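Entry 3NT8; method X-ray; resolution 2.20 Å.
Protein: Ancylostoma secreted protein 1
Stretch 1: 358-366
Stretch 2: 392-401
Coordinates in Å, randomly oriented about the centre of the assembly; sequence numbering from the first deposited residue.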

# COMPACT_ATOMS: atom_id res chain seq x y z
N HIS A 358 13.86 7.73 7.45
CA HIS A 358 13.40 6.40 7.04
C HIS A 358 13.95 5.90 5.71
O HIS A 358 14.34 4.75 5.61
CB HIS A 358 11.88 6.33 6.99
CG HIS A 358 11.22 6.90 8.19
ND1 HIS A 358 10.61 8.13 8.18
CD2 HIS A 358 11.10 6.42 9.45
CE1 HIS A 358 10.15 8.39 9.39
NE2 HIS A 358 10.45 7.38 10.18
N TYR A 359 13.93 6.76 4.69
CA TYR A 359 14.61 6.52 3.44
C TYR A 359 16.15 6.25 3.62
O TYR A 359 16.67 5.30 3.09
CB TYR A 359 14.35 7.70 2.48
CG TYR A 359 15.40 7.75 1.40
CD1 TYR A 359 15.30 6.93 0.27
CD2 TYR A 359 16.54 8.56 1.52
CE1 TYR A 359 16.31 6.91 -0.69
CE2 TYR A 359 17.55 8.55 0.52
CZ TYR A 359 17.40 7.73 -0.59
OH TYR A 359 18.38 7.68 -1.56
N THR A 360 16.85 7.04 4.41
CA THR A 360 18.30 6.94 4.55
C THR A 360 18.69 5.58 5.10
O THR A 360 19.57 4.92 4.57
CB THR A 360 18.90 8.12 5.32
OG1 THR A 360 18.20 8.34 6.56
CG2 THR A 360 18.80 9.39 4.49
N GLN A 361 17.97 5.12 6.11
CA GLN A 361 18.24 3.81 6.64
C GLN A 361 17.95 2.71 5.65
O GLN A 361 18.59 1.65 5.66
CB GLN A 361 17.42 3.61 7.93
CG GLN A 361 17.62 2.30 8.68
CD GLN A 361 19.05 2.13 9.13
OE1 GLN A 361 19.45 2.56 10.24
NE2 GLN A 361 19.84 1.49 8.28
N MET A 362 16.96 2.90 4.80
CA MET A 362 16.69 1.88 3.77
C MET A 362 17.82 1.83 2.70
O MET A 362 18.17 0.74 2.19
CB MET A 362 15.33 2.11 3.10
CG MET A 362 14.14 1.79 3.99
SD MET A 362 12.55 2.02 3.11
CE MET A 362 12.58 0.73 1.84
N ALA A 363 18.38 2.99 2.37
CA ALA A 363 19.39 3.11 1.34
C ALA A 363 20.81 3.01 1.89
O ALA A 363 21.76 3.09 1.11
CB ALA A 363 19.25 4.44 0.61
N TRP A 364 20.95 2.84 3.21
CA TRP A 364 22.29 2.83 3.86
C TRP A 364 23.17 1.64 3.43
O TRP A 364 22.81 0.46 3.66
CB TRP A 364 22.14 2.86 5.38
CG TRP A 364 23.25 3.63 6.06
CD1 TRP A 364 24.45 3.13 6.53
CD2 TRP A 364 23.28 5.04 6.32
NE1 TRP A 364 25.22 4.14 7.07
CE2 TRP A 364 24.52 5.32 6.96
CE3 TRP A 364 22.40 6.10 6.04
CZ2 TRP A 364 24.89 6.63 7.35
CZ3 TRP A 364 22.77 7.40 6.46
CH2 TRP A 364 24.00 7.64 7.10
N ASP A 365 24.31 1.95 2.80
CA ASP A 365 25.04 0.89 2.12
C ASP A 365 25.62 -0.15 3.04
O ASP A 365 25.71 -1.30 2.64
CB ASP A 365 26.09 1.41 1.10
CG ASP A 365 27.19 2.21 1.72
OD1 ASP A 365 27.02 2.72 2.80
OD2 ASP A 365 28.22 2.44 1.09
N THR A 366 26.08 0.25 4.22
CA THR A 366 26.68 -0.70 5.19
C THR A 366 25.65 -1.53 5.91
O THR A 366 25.99 -2.58 6.41
CB THR A 366 27.64 -0.05 6.22
OG1 THR A 366 26.98 1.02 6.91
CG2 THR A 366 28.87 0.49 5.46
N ASN A 392 22.21 6.04 9.50
CA ASN A 392 21.78 7.33 10.01
C ASN A 392 22.86 7.94 10.91
O ASN A 392 22.57 8.62 11.92
CB ASN A 392 20.40 7.29 10.68
CG ASN A 392 19.26 7.11 9.68
OD1 ASN A 392 19.47 6.74 8.53
ND2 ASN A 392 18.06 7.33 10.12
N TYR A 393 24.10 7.74 10.52
CA TYR A 393 25.17 8.51 11.09
C TYR A 393 25.11 9.96 10.58
O TYR A 393 25.27 10.18 9.37
CB TYR A 393 26.52 7.87 10.70
CG TYR A 393 26.67 6.40 10.95
CD1 TYR A 393 26.36 5.85 12.19
CD2 TYR A 393 27.23 5.55 9.97
CE1 TYR A 393 26.54 4.54 12.47
CE2 TYR A 393 27.42 4.20 10.22
CZ TYR A 393 27.05 3.71 11.50
OH TYR A 393 27.20 2.39 11.83
N MET A 394 24.92 10.92 11.49
CA MET A 394 24.81 12.35 11.14
C MET A 394 26.12 12.92 10.67
O MET A 394 27.14 12.86 11.37
CB MET A 394 24.29 13.21 12.31
CG MET A 394 22.88 12.89 12.76
SD MET A 394 21.59 12.96 11.48
CE MET A 394 21.68 14.68 11.04
N GLY A 395 26.06 13.48 9.47
CA GLY A 395 27.21 14.08 8.80
C GLY A 395 27.89 13.10 7.86
O GLY A 395 28.92 13.44 7.25
N HIS A 396 27.33 11.88 7.74
CA HIS A 396 27.95 10.84 6.88
C HIS A 396 27.13 10.62 5.61
O HIS A 396 25.91 10.88 5.62
CB HIS A 396 28.00 9.53 7.65
CG HIS A 396 28.94 8.51 7.08
ND1 HIS A 396 28.63 7.76 5.97
CD2 HIS A 396 30.16 8.08 7.50
CE1 HIS A 396 29.61 6.92 5.72
NE2 HIS A 396 30.55 7.09 6.63
N VAL A 397 27.78 10.22 4.51
CA VAL A 397 27.06 9.89 3.30
C VAL A 397 26.14 8.66 3.55
O VAL A 397 26.46 7.78 4.34
CB VAL A 397 27.99 9.62 2.13
CG1 VAL A 397 28.77 10.91 1.69
CG2 VAL A 397 28.87 8.54 2.49
N ILE A 398 24.99 8.64 2.88
CA ILE A 398 24.04 7.54 3.04
C ILE A 398 24.65 6.31 2.34
O ILE A 398 24.53 5.17 2.82
CB ILE A 398 22.65 7.86 2.44
CG1 ILE A 398 22.06 9.13 3.03
CG2 ILE A 398 21.66 6.66 2.55
CD1 ILE A 398 21.09 9.81 2.06
N TYR A 399 25.28 6.53 1.21
CA TYR A 399 26.00 5.44 0.52
C TYR A 399 27.18 6.04 -0.25
O TYR A 399 27.14 7.24 -0.67
CB TYR A 399 25.08 4.62 -0.39
CG TYR A 399 24.23 5.38 -1.39
CD1 TYR A 399 24.78 5.87 -2.59
CD2 TYR A 399 22.88 5.58 -1.16
CE1 TYR A 399 24.04 6.53 -3.51
CE2 TYR A 399 22.09 6.23 -2.08
CZ TYR A 399 22.69 6.71 -3.26
OH TYR A 399 21.99 7.37 -4.20
N THR A 400 28.24 5.23 -0.41
CA THR A 400 29.45 5.65 -1.14
C THR A 400 29.10 5.69 -2.62
O THR A 400 28.54 4.73 -3.21
CB THR A 400 30.60 4.64 -0.96
OG1 THR A 400 30.88 4.50 0.42
CG2 THR A 400 31.90 5.15 -1.71
N MET A 401 29.50 6.79 -3.22
CA MET A 401 29.14 7.14 -4.54
C MET A 401 30.16 6.71 -5.60
O MET A 401 31.39 6.90 -5.45
CB MET A 401 28.85 8.67 -4.59
CG MET A 401 27.56 9.10 -3.96
SD MET A 401 27.39 10.89 -3.96
CE MET A 401 28.51 11.24 -2.58
O HOH W 1 27.60 2.46 -1.94
O HOH W 2 27.32 5.15 4.34
O HOH W 3 29.70 4.77 2.58
O HOH W 4 26.18 0.89 9.35

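A loop without regular secondary structure can be fixed against a helix and the residues that follow it when a few side chains take conformations that reach both the loop's backbone and its side chains, and residues 358-366 and 392-401 of Ancylostoma secreted protein 1 illustrate the principle well. Together the two stretches bury 679 Å² of surface, although no regular strand or helix pairs with another.

Trp-364 dominates the contact. Its CA-to-CB bond points away from the partner stretch, yet chi1 of -146°, between the usual wells, and chi2 of -90° bring the indole back into the fold of the second stretch. There the broad ring is sandwiched. Asn-392 N lies over one face, 3.4 Å from Trp-364 CZ3, while Ile-398 CA and Val-397 O lie over the opposite one. Ile-398 CA stands 3.9 Å from the centroid of the six-membered ring, 21° off its normal, a CH-pi contact over the face. At the rim of the indole, Tyr-393, with chi1 in m, offers its face to the tryptophan edge in an offset edge-to-face pair; the planes meet at 83°, and Trp-364 CZ2 approaches Tyr-393 CD2 to 3.7 Å. A flat, wide side chain suits this site because it can meet backbone on both faces at once.

The loop that lines the indole is itself braced. A type II turn from Tyr-393 to His-396 is closed by His-396 N donating to Tyr-393 O at 3.1 Å, and Gly-395 has a phi of 95°, where a CB would jam against the preceding carbonyl. His-396, in the t rotamer, directs ND1 to Val-397 O at 2.7 Å.

On the helix, Thr-360 points toward the loop. Its p rotamer places OG1 to donate to Asn-392 OD1 at 2.8 Å, while its CG2 packs 3.4 Å from Ile-398 CD1. One small residue thus supplies both a polar and an apolar contact. Asn-392 starts away from the helix, but chi1 of -71° and chi2 of 15° return its amide oxygen to the threonine. Ile-398, m at chi1 and t at chi2, spreads its branches over the buried surface: CD1 extends to Thr-360 and Tyr-359, whereas CG2 lies 3.8 Å from Ala-363 CB and 3.6 Å from Trp-364 CE3. Ala-363 points its small CB toward the loop, 4.2 Å from Tyr-399 CD2, while Ala-363 O lies at the edge of the Tyr-399 ring, 3.6 Å from CD2.

Asp-365 completes the attachment. Its N donates to Ile-398 O at 3.2 Å, and that same oxygen receives a CA-H...O contact from Trp-364 CA at 3.4 Å. With chi1 at 63°, the carboxylate reaches along the loop, where OD2 accepts from Thr-400 N at 3.2 Å, nearly linearly (172°). Water 1 reinforces this link, donating to Asp-365 OD2 at 3.1 Å and to Thr-400 O at 2.8 Å. The buried carboxylate is well provided with partners: Thr-400 N, waters, and for OD2 a further one elsewhere in the structure.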